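Side-chain contacts in type-2 restriction enzyme AgeI (Thalassobius gelatinovorus, PDB 5DWA), which recognises the double-stranded DNA sequence 5'-ACCGGT-3' and cleaves it after the A, leaving fragments with terminal 5'-phosphates: residues M1-D6 and W67-Y72; L5-G10 and F202-G207; N62-W67 and L209-E214. All coordinates share one frame; numbering follows the deposited sequence.

Contact 1 (M1-D6 and W67-Y72); sequences MRLDLD and WHHVLY. With nucleotides of chain C.
Leu3 sets its CD1 methyl against His69 of helix 63-78, overlapping its CB and carbonyl oxygen. The contact lays the N-terminal beta hairpin, strands 2-8 and 11-16, against that helix. Two distances define it: Leu3 CD1 lies 3.5 Å from His69 O and 3.6 Å from His69 CB. The two side chains meet obliquely, and the touch is van der Waals. The chi1 of Leu3, -103°, is off the staggered values, and it is with this torsion that CD1 arrives at the helix backbone. Leu5, two residues on and on the same side of the strand, adds a looser touch, its CD2 lying 4.3 Å from His69 O. The helix widens here into a pi-type turn, seen in the bond from Tyr72 N to Trp67 O at 2.9 Å, five residues back. Val15 of the partner strand touches both Leu3 and His69, and Tyr25 of the helix 22-36 also packs on Leu3, which is buried.

On the solvent side of the strand, Arg2 and Asp4 form a salt bridge, NE to OD1 at 3.0 Å; the carboxylate offers its syn lone pair, while the oxygen sits 27° out of the guanidinium plane. Asp4 OD1 is also hydrogen-bonded to His14 ND1 of the partner strand. Three residues beyond His69, Tyr72 meets the DNA. With CG anti to its own N (chi1 174°), it carries its hydroxyl to the phosphate of DG8 of chain C, where OH donates a hydrogen bond to OP1 at 2.6 Å.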
loop_
_atom_site.group_PDB
_atom_site.type_symbol
_atom_site.label_atom_id
_atom_site.label_comp_id
_atom_site.label_asym_id
_atom_site.label_seq_id
_atom_site.Cartn_x
_atom_site.Cartn_y
_atom_site.Cartn_z
ATOM N N MET A 1 -2.309 -25.650 20.732
ATOM C CA MET A 1 -1.596 -26.680 19.983
ATOM C C MET A 1 -0.333 -26.113 19.348
ATOM O O MET A 1 -0.208 -24.902 19.175
ATOM C CB MET A 1 -2.491 -27.275 18.898
ATOM C CG MET A 1 -2.844 -26.286 17.795
ATOM S SD MET A 1 -3.937 -26.958 16.537
ATOM C CE MET A 1 -2.796 -27.951 15.582
ATOM N N ARG A 2 0.601 -26.989 19.001
ATOM C CA ARG A 2 1.750 -26.572 18.216
ATOM C C ARG A 2 1.388 -26.653 16.742
ATOM O O ARG A 2 1.038 -27.719 16.238
ATOM C CB ARG A 2 2.982 -27.430 18.506
ATOM C CG ARG A 2 4.240 -26.908 17.826
ATOM C CD ARG A 2 5.374 -27.912 17.857
ATOM N NE ARG A 2 5.205 -28.932 16.828
ATOM C CZ ARG A 2 5.973 -30.009 16.711
ATOM N NH1 ARG A 2 6.966 -30.216 17.567
ATOM N NH2 ARG A 2 5.744 -30.878 15.739
ATOM N N LEU A 3 1.461 -25.519 16.056
ATOM C CA LEU A 3 1.208 -25.479 14.624
ATOM C C LEU A 3 2.463 -25.789 13.831
ATOM O O LEU A 3 3.528 -25.249 14.115
ATOM C CB LEU A 3 0.670 -24.108 14.213
ATOM C CG LEU A 3 -0.827 -24.006 13.940
ATOM C CD1 LEU A 3 -1.173 -22.585 13.522
ATOM C CD2 LEU A 3 -1.246 -24.998 12.871
ATOM N N ASP A 4 2.333 -26.656 12.835
ATOM C CA ASP A 4 3.437 -26.947 11.934
ATOM C C ASP A 4 3.187 -26.247 10.610
ATOM O O ASP A 4 2.212 -26.533 9.917
ATOM C CB ASP A 4 3.592 -28.454 11.730
ATOM C CG ASP A 4 3.768 -29.197 13.034
ATOM O OD1 ASP A 4 4.378 -28.630 13.965
ATOM O OD2 ASP A 4 3.286 -30.347 13.133
ATOM N N LEU A 5 4.065 -25.316 10.261
ATOM C CA LEU A 5 3.859 -24.499 9.075
ATOM C C LEU A 5 4.820 -24.873 7.966
ATOM O O LEU A 5 6.034 -24.848 8.152
ATOM C CB LEU A 5 4.009 -23.016 9.414
ATOM C CG LEU A 5 3.151 -22.514 10.578
ATOM C CD1 LEU A 5 3.339 -21.017 10.765
ATOM C CD2 LEU A 5 1.685 -22.879 10.383
ATOM N N ASP A 6 4.264 -25.217 6.810
ATOM C CA ASP A 6 5.068 -25.555 5.647
ATOM C C ASP A 6 5.492 -24.284 4.926
ATOM O O ASP A 6 4.671 -23.613 4.300
ATOM C CB ASP A 6 4.290 -26.470 4.703
ATOM C CG ASP A 6 5.194 -27.297 3.805
ATOM O OD1 ASP A 6 6.292 -26.823 3.443
ATOM O OD2 ASP A 6 4.801 -28.433 3.466
ATOM N N TRP A 67 -6.951 -15.912 12.070
ATOM C CA TRP A 67 -6.888 -15.359 10.726
ATOM C C TRP A 67 -5.529 -15.620 10.088
ATOM O O TRP A 67 -5.440 -16.081 8.951
ATOM C CB TRP A 67 -7.165 -13.859 10.769
ATOM C CG TRP A 67 -7.320 -13.189 9.452
ATOM C CD1 TRP A 67 -6.334 -12.714 8.638
ATOM C CD2 TRP A 67 -8.558 -12.881 8.812
ATOM N NE1 TRP A 67 -6.887 -12.128 7.516
ATOM C CE2 TRP A 67 -8.251 -12.221 7.604
ATOM C CE3 TRP A 67 -9.901 -13.092 9.152
ATOM C CZ2 TRP A 67 -9.254 -11.777 6.724
ATOM C CZ3 TRP A 67 -10.890 -12.640 8.288
ATOM C CH2 TRP A 67 -10.559 -11.985 7.086
ATOM N N HIS A 68 -4.471 -15.307 10.834
ATOM C CA HIS A 68 -3.126 -15.282 10.284
ATOM C C HIS A 68 -2.450 -16.642 10.245
ATOM O O HIS A 68 -1.767 -16.952 9.271
ATOM C CB HIS A 68 -2.257 -14.303 11.085
ATOM C CG HIS A 68 -0.853 -14.188 10.585
ATOM N ND1 HIS A 68 -0.550 -13.842 9.287
ATOM C CD2 HIS A 68 0.332 -14.378 11.213
ATOM C CE1 HIS A 68 0.763 -13.825 9.136
ATOM N NE2 HIS A 68 1.320 -14.146 10.289
ATOM N N HIS A 69 -2.614 -17.440 11.300
ATOM C CA HIS A 69 -1.913 -18.723 11.379
ATOM C C HIS A 69 -2.751 -19.883 10.855
ATOM O O HIS A 69 -2.202 -20.943 10.558
ATOM C CB HIS A 69 -1.473 -19.040 12.821
ATOM C CG HIS A 69 -0.370 -18.165 13.331
ATOM N ND1 HIS A 69 0.723 -17.821 12.570
ATOM C CD2 HIS A 69 -0.186 -17.581 14.540
ATOM C CE1 HIS A 69 1.529 -17.053 13.278
ATOM N NE2 HIS A 69 1.001 -16.893 14.480
ATOM N N VAL A 70 -4.069 -19.699 10.744
ATOM C CA VAL A 70 -4.928 -20.789 10.271
ATOM C C VAL A 70 -5.501 -20.501 8.887
ATOM O O VAL A 70 -5.123 -21.149 7.917
ATOM C CB VAL A 70 -6.086 -21.079 11.254
ATOM C CG1 VAL A 70 -6.969 -22.226 10.735
ATOM C CG2 VAL A 70 -5.532 -21.400 12.628
ATOM N N LEU A 71 -6.389 -19.513 8.782
ATOM C CA LEU A 71 -7.061 -19.236 7.510
ATOM C C LEU A 71 -6.085 -18.837 6.397
ATOM O O LEU A 71 -6.136 -19.382 5.303
ATOM C CB LEU A 71 -8.131 -18.143 7.689
ATOM C CG LEU A 71 -9.286 -18.455 8.651
ATOM C CD1 LEU A 71 -10.348 -17.350 8.629
ATOM C CD2 LEU A 71 -9.917 -19.818 8.338
ATOM N N TYR A 72 -5.186 -17.900 6.693
ATOM C CA TYR A 72 -4.145 -17.505 5.744
ATOM C C TYR A 72 -3.346 -18.684 5.227
ATOM O O TYR A 72 -3.149 -18.846 4.026
ATOM C CB TYR A 72 -3.213 -16.518 6.431
ATOM C CG TYR A 72 -1.973 -16.072 5.689
ATOM C CD1 TYR A 72 -2.036 -15.560 4.396
ATOM C CD2 TYR A 72 -0.746 -16.060 6.338
ATOM C CE1 TYR A 72 -0.893 -15.102 3.753
ATOM C CE2 TYR A 72 0.385 -15.613 5.707
ATOM C CZ TYR A 72 0.314 -15.122 4.432
ATOM O OH TYR A 72 1.466 -14.659 3.841
ATOM P P DG C 8 4.074 -12.792 5.837
ATOM O OP1 DG C 8 3.242 -14.007 5.645
ATOM O OP2 DG C 8 4.212 -12.224 7.198
ATOM O "O5'" DG C 8 5.502 -13.114 5.236
ATOM C "C5'" DG C 8 5.575 -13.604 3.899
ATOM C "C4'" DG C 8 6.782 -13.040 3.177
ATOM O "O4'" DG C 8 6.617 -11.613 2.960
ATOM C "C3'" DG C 8 8.094 -13.212 3.904
ATOM O "O3'" DG C 8 9.071 -13.538 2.935
ATOM C "C2'" DG C 8 8.323 -11.832 4.564
ATOM C "C1'" DG C 8 7.691 -10.886 3.564
ATOM N N9 DG C 8 7.091 -9.688 4.138
ATOM C C8 DG C 8 6.291 -9.607 5.252
ATOM N N7 DG C 8 5.834 -8.392 5.477
ATOM C C5 DG C 8 6.324 -7.651 4.411
ATOM C C6 DG C 8 6.166 -6.285 4.109
ATOM O O6 DG C 8 5.504 -5.448 4.724
ATOM N N1 DG C 8 6.844 -5.923 2.947
ATOM C C2 DG C 8 7.587 -6.780 2.167
ATOM N N2 DG C 8 8.174 -6.255 1.066
ATOM N N3 DG C 8 7.744 -8.064 2.448
ATOM C C4 DG C 8 7.095 -8.426 3.580
ATOM P P DG C 7 -1.817 -9.745 5.413
ATOM O OP1 DG C 7 -2.522 -11.017 5.680
ATOM O OP2 DG C 7 -1.784 -8.687 6.434
ATOM O "O5'" DG C 7 -0.294 -10.095 5.086
ATOM C "C5'" DG C 7 0.038 -10.983 4.045
ATOM C "C4'" DG C 7 1.542 -10.959 3.826
ATOM O "O4'" DG C 7 1.914 -9.741 3.134
ATOM C "C3'" DG C 7 2.367 -10.961 5.104
ATOM O "O3'" DG C 7 3.564 -11.638 4.854
ATOM C "C2'" DG C 7 2.617 -9.468 5.350
ATOM C "C1'" DG C 7 2.810 -8.967 3.931
ATOM N N9 DG C 7 2.424 -7.585 3.731
ATOM C C8 DG C 7 1.763 -6.758 4.612
ATOM N N7 DG C 7 1.489 -5.589 4.105
ATOM C C5 DG C 7 1.963 -5.661 2.803
ATOM C C6 DG C 7 1.943 -4.700 1.768
ATOM O O6 DG C 7 1.467 -3.556 1.791
ATOM N N1 DG C 7 2.526 -5.180 0.606
ATOM C C2 DG C 7 3.068 -6.432 0.457
ATOM N N2 DG C 7 3.582 -6.716 -0.742
ATOM N N3 DG C 7 3.099 -7.338 1.419
ATOM C C4 DG C 7 2.530 -6.887 2.558
#

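Contact 2 (L5-G10 and F202-G207); sequences LDFGRG and FPPPHG. With nucleotides of chain C; nucleotides of chain D.
Phe7, on the N-terminal beta hairpin, packs its ring, in the conformer described (one of two modelled), against the Pro203-Pro204 pair of a DNA-binding loop. Apolar contacts come first: Phe7 CE1 meets Pro203 CB at 3.8 Å and Pro204 CG at 3.9 Å, the Phe7 and Pro203 side chains crossing at about a right angle. Leu209 touches all three residues. Pro204 O lies at the ring edge, in its plane.

Hydrogen bonds shape each segment separately. Gly8 N donates to Asp6 OD1 at 2.8 Å, an Asx turn, and His206 N donates to Pro203 O across the cis Pro204-Pro205 peptide.

Against the DNA, the Phe202 ring touches bases of both strands, its CE1 3.7 Å from O4 of DT9 of chain C and its CZ 3.6 Å from C5 of DC2 of chain D. An alanine here is likely to leave the thymine and cytosine bases without this packing partner. His206 is sandwiched, with Pro205 CG over one face and C6 of DT9 of chain C over the centre of the other; His206 NE2 makes a weak hydrogen bond, 3.3 Å, to O5' of the same nucleotide of chain C and lies 3.0 Å from its OP2.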
loop_
_atom_site.group_PDB
_atom_site.type_symbol
_atom_site.label_atom_id
_atom_site.label_comp_id
_atom_site.label_asym_id
_atom_site.label_seq_id
_atom_site.Cartn_x
_atom_site.Cartn_y
_atom_site.Cartn_z
ATOM N N LEU A 5 4.065 -25.316 10.261
ATOM C CA LEU A 5 3.859 -24.499 9.075
ATOM C C LEU A 5 4.820 -24.873 7.966
ATOM O O LEU A 5 6.034 -24.848 8.152
ATOM C CB LEU A 5 4.009 -23.016 9.414
ATOM C CG LEU A 5 3.151 -22.514 10.578
ATOM C CD1 LEU A 5 3.339 -21.017 10.765
ATOM C CD2 LEU A 5 1.685 -22.879 10.383
ATOM N N ASP A 6 4.264 -25.217 6.810
ATOM C CA ASP A 6 5.068 -25.555 5.647
ATOM C C ASP A 6 5.492 -24.284 4.926
ATOM O O ASP A 6 4.671 -23.613 4.300
ATOM C CB ASP A 6 4.290 -26.470 4.703
ATOM C CG ASP A 6 5.194 -27.297 3.805
ATOM O OD1 ASP A 6 6.292 -26.823 3.443
ATOM O OD2 ASP A 6 4.801 -28.433 3.466
ATOM N N PHE A 7 6.775 -23.954 5.020
ATOM C CA PHE A 7 7.315 -22.803 4.306
ATOM C C PHE A 7 7.849 -23.234 2.943
ATOM O O PHE A 7 8.477 -22.446 2.238
ATOM C CB PHE A 7 8.421 -22.115 5.123
ATOM C CG PHE A 7 7.906 -21.161 6.173
ATOM C CD1 PHE A 7 8.728 -20.171 6.694
ATOM C CD2 PHE A 7 6.603 -21.253 6.637
ATOM C CE1 PHE A 7 8.258 -19.294 7.651
ATOM C CE2 PHE A 7 6.128 -20.375 7.596
ATOM C CZ PHE A 7 6.959 -19.395 8.102
ATOM N N GLY A 8 7.589 -24.485 2.575
ATOM C CA GLY A 8 8.024 -25.019 1.299
ATOM C C GLY A 8 9.468 -25.481 1.302
ATOM O O GLY A 8 10.235 -25.136 2.197
ATOM N N ARG A 9 9.824 -26.276 0.296
ATOM C CA ARG A 9 11.204 -26.705 0.072
ATOM C C ARG A 9 11.822 -27.395 1.284
ATOM O O ARG A 9 12.997 -27.189 1.590
ATOM C CB ARG A 9 12.071 -25.507 -0.335
ATOM N N GLY A 10 11.031 -28.211 1.972
ATOM C CA GLY A 10 11.523 -28.949 3.118
ATOM C C GLY A 10 11.739 -28.077 4.342
ATOM O O GLY A 10 12.279 -28.545 5.345
ATOM N N PHE A 202 6.601 -11.910 12.428
ATOM C CA PHE A 202 7.822 -11.938 11.659
ATOM C C PHE A 202 8.190 -13.405 11.499
ATOM O O PHE A 202 8.455 -14.090 12.484
ATOM C CB PHE A 202 8.925 -11.134 12.347
ATOM C CG PHE A 202 8.673 -9.655 12.353
ATOM C CD1 PHE A 202 9.238 -8.843 11.387
ATOM C CD2 PHE A 202 7.856 -9.074 13.312
ATOM C CE1 PHE A 202 9.016 -7.475 11.385
ATOM C CE2 PHE A 202 7.627 -7.707 13.315
ATOM C CZ PHE A 202 8.208 -6.910 12.353
ATOM N N PRO A 203 8.136 -13.914 10.263
ATOM C CA PRO A 203 8.476 -15.322 10.078
ATOM C C PRO A 203 9.985 -15.497 10.109
ATOM O O PRO A 203 10.713 -14.551 9.788
ATOM C CB PRO A 203 7.904 -15.642 8.697
ATOM C CG PRO A 203 8.005 -14.345 7.956
ATOM C CD PRO A 203 7.724 -13.273 8.998
ATOM N N PRO A 204 10.459 -16.688 10.502
ATOM C CA PRO A 204 11.889 -16.933 10.317
ATOM C C PRO A 204 12.228 -16.761 8.846
ATOM O O PRO A 204 11.411 -17.143 8.004
ATOM C CB PRO A 204 12.062 -18.390 10.770
ATOM C CG PRO A 204 10.669 -18.995 10.701
ATOM C CD PRO A 204 9.758 -17.852 11.068
ATOM N N PRO A 205 13.410 -16.217 8.531
ATOM C CA PRO A 205 14.513 -15.853 9.429
ATOM C C PRO A 205 14.455 -14.438 10.004
ATOM O O PRO A 205 15.498 -13.876 10.346
ATOM C CB PRO A 205 15.728 -15.985 8.514
ATOM C CG PRO A 205 15.183 -15.495 7.188
ATOM C CD PRO A 205 13.789 -16.051 7.115
ATOM N N HIS A 206 13.263 -13.866 10.106
ATOM C CA HIS A 206 13.118 -12.471 10.509
ATOM C C HIS A 206 12.518 -12.303 11.903
ATOM O O HIS A 206 12.452 -11.185 12.422
ATOM C CB HIS A 206 12.248 -11.722 9.494
ATOM C CG HIS A 206 12.683 -11.908 8.077
ATOM N ND1 HIS A 206 13.820 -11.324 7.565
ATOM C CD2 HIS A 206 12.125 -12.604 7.063
ATOM C CE1 HIS A 206 13.949 -11.661 6.294
ATOM N NE2 HIS A 206 12.932 -12.440 5.965
ATOM N N GLY A 207 12.047 -13.397 12.485
ATOM C CA GLY A 207 11.444 -13.364 13.802
ATOM C C GLY A 207 10.963 -14.727 14.246
ATOM O O GLY A 207 11.378 -15.753 13.693
ATOM P P DT C 9 10.604 -13.781 3.344
ATOM O OP1 DT C 9 11.150 -14.705 2.334
ATOM O OP2 DT C 9 10.685 -14.109 4.789
ATOM O "O5'" DT C 9 11.253 -12.354 3.097
ATOM C "C5'" DT C 9 11.119 -11.745 1.841
ATOM C "C4'" DT C 9 11.531 -10.300 1.926
ATOM O "O4'" DT C 9 10.689 -9.619 2.861
ATOM C "C3'" DT C 9 12.959 -10.055 2.414
ATOM O "O3'" DT C 9 13.702 -9.533 1.335
ATOM C "C2'" DT C 9 12.801 -9.046 3.581
ATOM C "C1'" DT C 9 11.395 -8.524 3.361
ATOM N N1 DT C 9 10.666 -8.084 4.568
ATOM C C2 DT C 9 10.246 -6.785 4.649
ATOM O O2 DT C 9 10.520 -5.945 3.809
ATOM N N3 DT C 9 9.505 -6.496 5.760
ATOM C C4 DT C 9 9.127 -7.370 6.763
ATOM O O4 DT C 9 8.450 -7.017 7.722
ATOM C C5 DT C 9 9.590 -8.725 6.609
ATOM C C7 DT C 9 9.254 -9.762 7.641
ATOM C C6 DT C 9 10.313 -9.017 5.522
ATOM P P DC D 2 11.338 -2.465 17.335
ATOM O OP1 DC D 2 11.253 -1.678 18.589
ATOM O OP2 DC D 2 10.939 -3.890 17.312
ATOM O "O5'" DC D 2 10.501 -1.676 16.219
ATOM C "C5'" DC D 2 10.389 -0.262 16.276
ATOM C "C4'" DC D 2 9.990 0.305 14.928
ATOM O "O4'" DC D 2 10.754 -0.339 13.877
ATOM C "C3'" DC D 2 8.539 0.099 14.520
ATOM O "O3'" DC D 2 8.273 1.031 13.519
ATOM C "C2'" DC D 2 8.610 -1.299 13.921
ATOM C "C1'" DC D 2 9.883 -1.144 13.098
ATOM N N1 DC D 2 10.591 -2.415 12.765
ATOM C C2 DC D 2 11.566 -2.390 11.768
ATOM O O2 DC D 2 11.807 -1.316 11.200
ATOM N N3 DC D 2 12.226 -3.534 11.460
ATOM C C4 DC D 2 11.935 -4.663 12.103
ATOM N N4 DC D 2 12.612 -5.768 11.760
ATOM C C5 DC D 2 10.939 -4.712 13.127
ATOM C C6 DC D 2 10.296 -3.574 13.423
#

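Contact 3 (N62-W67 and L209-E214); sequences NPSDLW and LVNRGE
Asn211 points its amide at the first turn of the helix 63-78 and drives ND2 between two acceptors. Both N-H groups are used: ND2 donates to Ser64 OG and to Asp65 OD1, each at 2.9 Å and nearly straight, 157° and 153°. Each acceptor lies close to the amide plane, as the two N-H bonds require, and OD1 is approached nearly in line with its C-O bond. The Asp65 and Asn211 side chains run past each other in opposite directions, with carboxylate and amide planes 31° apart. Ser64 has OG anti to its backbone N, which turns the hydroxyl to the loop; OG is also hydrogen-bonded to Leu197 O.

A water donates to Asp65 OD2 and accepts from Asn211 N, both at 3.0 Å, so side chain and backbone of Asn211 are both tied to one carboxylate. Arg243 forms a salt bridge to OD2 and would probably stabilise its negative charge. The amide is fixed from its far end as well, because Asn211 OD1 is hydrogen-bonded to Lys200 N; all three side chains are buried.

Asn62 caps the helix separately: its OD1 accepts from Ser64 N at 3.0 Å, from above the carbonyl plane, and also from Leu242 N. The Asn211 amide, at the centre of an inverse gamma turn, thus bridges Ser64 and Asp65 in the first turn of an N-capped helix.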
loop_
_atom_site.group_PDB
_atom_site.type_symbol
_atom_site.label_atom_id
_atom_site.label_comp_id
_atom_site.label_asym_id
_atom_site.label_seq_id
_atom_site.Cartn_x
_atom_site.Cartn_y
_atom_site.Cartn_z
ATOM N N ASN A 62 -6.961 -16.476 20.049
ATOM C CA ASN A 62 -6.699 -15.144 19.535
ATOM C C ASN A 62 -7.256 -15.048 18.113
ATOM O O ASN A 62 -6.786 -15.735 17.207
ATOM C CB ASN A 62 -5.192 -14.850 19.579
ATOM C CG ASN A 62 -4.853 -13.427 19.180
ATOM O OD1 ASN A 62 -5.638 -12.749 18.512
ATOM N ND2 ASN A 62 -3.676 -12.962 19.594
ATOM N N PRO A 63 -8.270 -14.190 17.912
ATOM C CA PRO A 63 -8.895 -14.108 16.589
ATOM C C PRO A 63 -7.876 -13.774 15.505
ATOM O O PRO A 63 -7.898 -14.336 14.414
ATOM C CB PRO A 63 -9.918 -12.978 16.756
ATOM C CG PRO A 63 -10.228 -12.962 18.223
ATOM C CD PRO A 63 -8.921 -13.306 18.892
ATOM N N SER A 64 -6.957 -12.881 15.829
ATOM C CA SER A 64 -5.926 -12.495 14.873
ATOM C C SER A 64 -5.054 -13.694 14.488
ATOM O O SER A 64 -4.644 -13.816 13.332
ATOM C CB SER A 64 -5.072 -11.367 15.443
ATOM O OG SER A 64 -4.198 -10.835 14.468
ATOM N N ASP A 65 -4.793 -14.579 15.449
ATOM C CA ASP A 65 -4.034 -15.799 15.176
ATOM C C ASP A 65 -4.836 -16.782 14.326
ATOM O O ASP A 65 -4.272 -17.471 13.481
ATOM C CB ASP A 65 -3.598 -16.482 16.481
ATOM C CG ASP A 65 -2.399 -15.810 17.125
ATOM O OD1 ASP A 65 -2.056 -14.676 16.739
ATOM O OD2 ASP A 65 -1.800 -16.423 18.031
ATOM N N LEU A 66 -6.152 -16.840 14.527
ATOM C CA LEU A 66 -6.969 -17.709 13.692
ATOM C C LEU A 66 -6.932 -17.226 12.251
ATOM O O LEU A 66 -6.895 -18.017 11.316
ATOM C CB LEU A 66 -8.412 -17.768 14.184
ATOM C CG LEU A 66 -8.643 -18.468 15.523
ATOM C CD1 LEU A 66 -10.093 -18.328 15.938
ATOM C CD2 LEU A 66 -8.259 -19.940 15.408
ATOM N N TRP A 67 -6.951 -15.912 12.070
ATOM C CA TRP A 67 -6.888 -15.359 10.726
ATOM C C TRP A 67 -5.529 -15.620 10.088
ATOM O O TRP A 67 -5.440 -16.081 8.951
ATOM C CB TRP A 67 -7.165 -13.859 10.769
ATOM C CG TRP A 67 -7.320 -13.189 9.452
ATOM C CD1 TRP A 67 -6.334 -12.714 8.638
ATOM C CD2 TRP A 67 -8.558 -12.881 8.812
ATOM N NE1 TRP A 67 -6.887 -12.128 7.516
ATOM C CE2 TRP A 67 -8.251 -12.221 7.604
ATOM C CE3 TRP A 67 -9.901 -13.092 9.152
ATOM C CZ2 TRP A 67 -9.254 -11.777 6.724
ATOM C CZ3 TRP A 67 -10.890 -12.640 8.288
ATOM C CH2 TRP A 67 -10.559 -11.985 7.086
ATOM N N LEU A 209 7.591 -15.706 14.593
ATOM C CA LEU A 209 6.212 -15.973 14.149
ATOM C C LEU A 209 5.112 -15.611 15.146
ATOM O O LEU A 209 3.937 -15.811 14.857
ATOM C CB LEU A 209 6.036 -17.446 13.760
ATOM C CG LEU A 209 6.435 -17.848 12.340
ATOM C CD1 LEU A 209 6.560 -19.365 12.243
ATOM C CD2 LEU A 209 5.436 -17.328 11.309
ATOM N N VAL A 210 5.472 -15.080 16.305
ATOM C CA VAL A 210 4.456 -14.669 17.260
ATOM C C VAL A 210 3.783 -13.394 16.749
ATOM O O VAL A 210 4.440 -12.415 16.417
ATOM C CB VAL A 210 5.047 -14.454 18.667
ATOM C CG1 VAL A 210 3.961 -14.059 19.650
ATOM C CG2 VAL A 210 5.731 -15.741 19.135
ATOM N N ASN A 211 2.460 -13.428 16.692
ATOM C CA ASN A 211 1.675 -12.370 16.074
ATOM C C ASN A 211 1.400 -11.213 17.037
ATOM O O ASN A 211 0.320 -11.114 17.628
ATOM C CB ASN A 211 0.394 -13.009 15.544
ATOM C CG ASN A 211 -0.578 -12.015 14.949
ATOM O OD1 ASN A 211 -0.196 -10.944 14.482
ATOM N ND2 ASN A 211 -1.848 -12.384 14.953
ATOM N N ARG A 212 2.393 -10.340 17.182
ATOM C CA ARG A 212 2.348 -9.292 18.189
ATOM C C ARG A 212 1.676 -8.018 17.692
ATOM O O ARG A 212 1.413 -7.111 18.474
ATOM C CB ARG A 212 3.766 -8.973 18.678
ATOM C CG ARG A 212 4.436 -10.163 19.325
ATOM C CD ARG A 212 5.760 -9.792 19.959
ATOM N NE ARG A 212 6.308 -10.944 20.667
ATOM C CZ ARG A 212 7.051 -11.885 20.092
ATOM N NH1 ARG A 212 7.364 -11.797 18.806
ATOM N NH2 ARG A 212 7.494 -12.913 20.805
ATOM N N GLY A 213 1.409 -7.941 16.392
ATOM C CA GLY A 213 0.797 -6.736 15.850
ATOM C C GLY A 213 1.755 -5.557 15.746
ATOM O O GLY A 213 2.961 -5.701 15.952
ATOM N N GLU A 214 1.212 -4.381 15.450
ATOM C CA GLU A 214 2.030 -3.224 15.105
ATOM C C GLU A 214 1.667 -1.964 15.883
ATOM O O GLU A 214 1.970 -0.856 15.442
ATOM C CB GLU A 214 1.920 -2.947 13.601
ATOM C CG GLU A 214 2.446 -4.084 12.750
ATOM C CD GLU A 214 2.256 -3.876 11.260
ATOM O OE1 GLU A 214 1.169 -4.209 10.739
ATOM O OE2 GLU A 214 3.207 -3.400 10.607
HETATM O O HOH W 1 1.117 -15.995 17.269
#

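The three contacts join the N-terminal hairpin, the helix 63-78 and the loop that follows strand 191-196. Contacts 1 and 2 share strand 2-8, with centres about 12 Å apart; contacts 1 and 3 share the helix, about 10 Å apart; contacts 2 and 3 share the loop, about 16 Å apart. Leu209 closes the circuit: its CD1 is 3.9 Å from Leu5 CD1, its CG 3.6 Å from Pro204 CD, and its N probably donates a hydrogen bond to Phe202 O at 2.8 Å. Contacts 1 and 2 include residues that touch DNA directly, whereas contact 3 comes no nearer to it than about 5 Å, measured between nearest atoms.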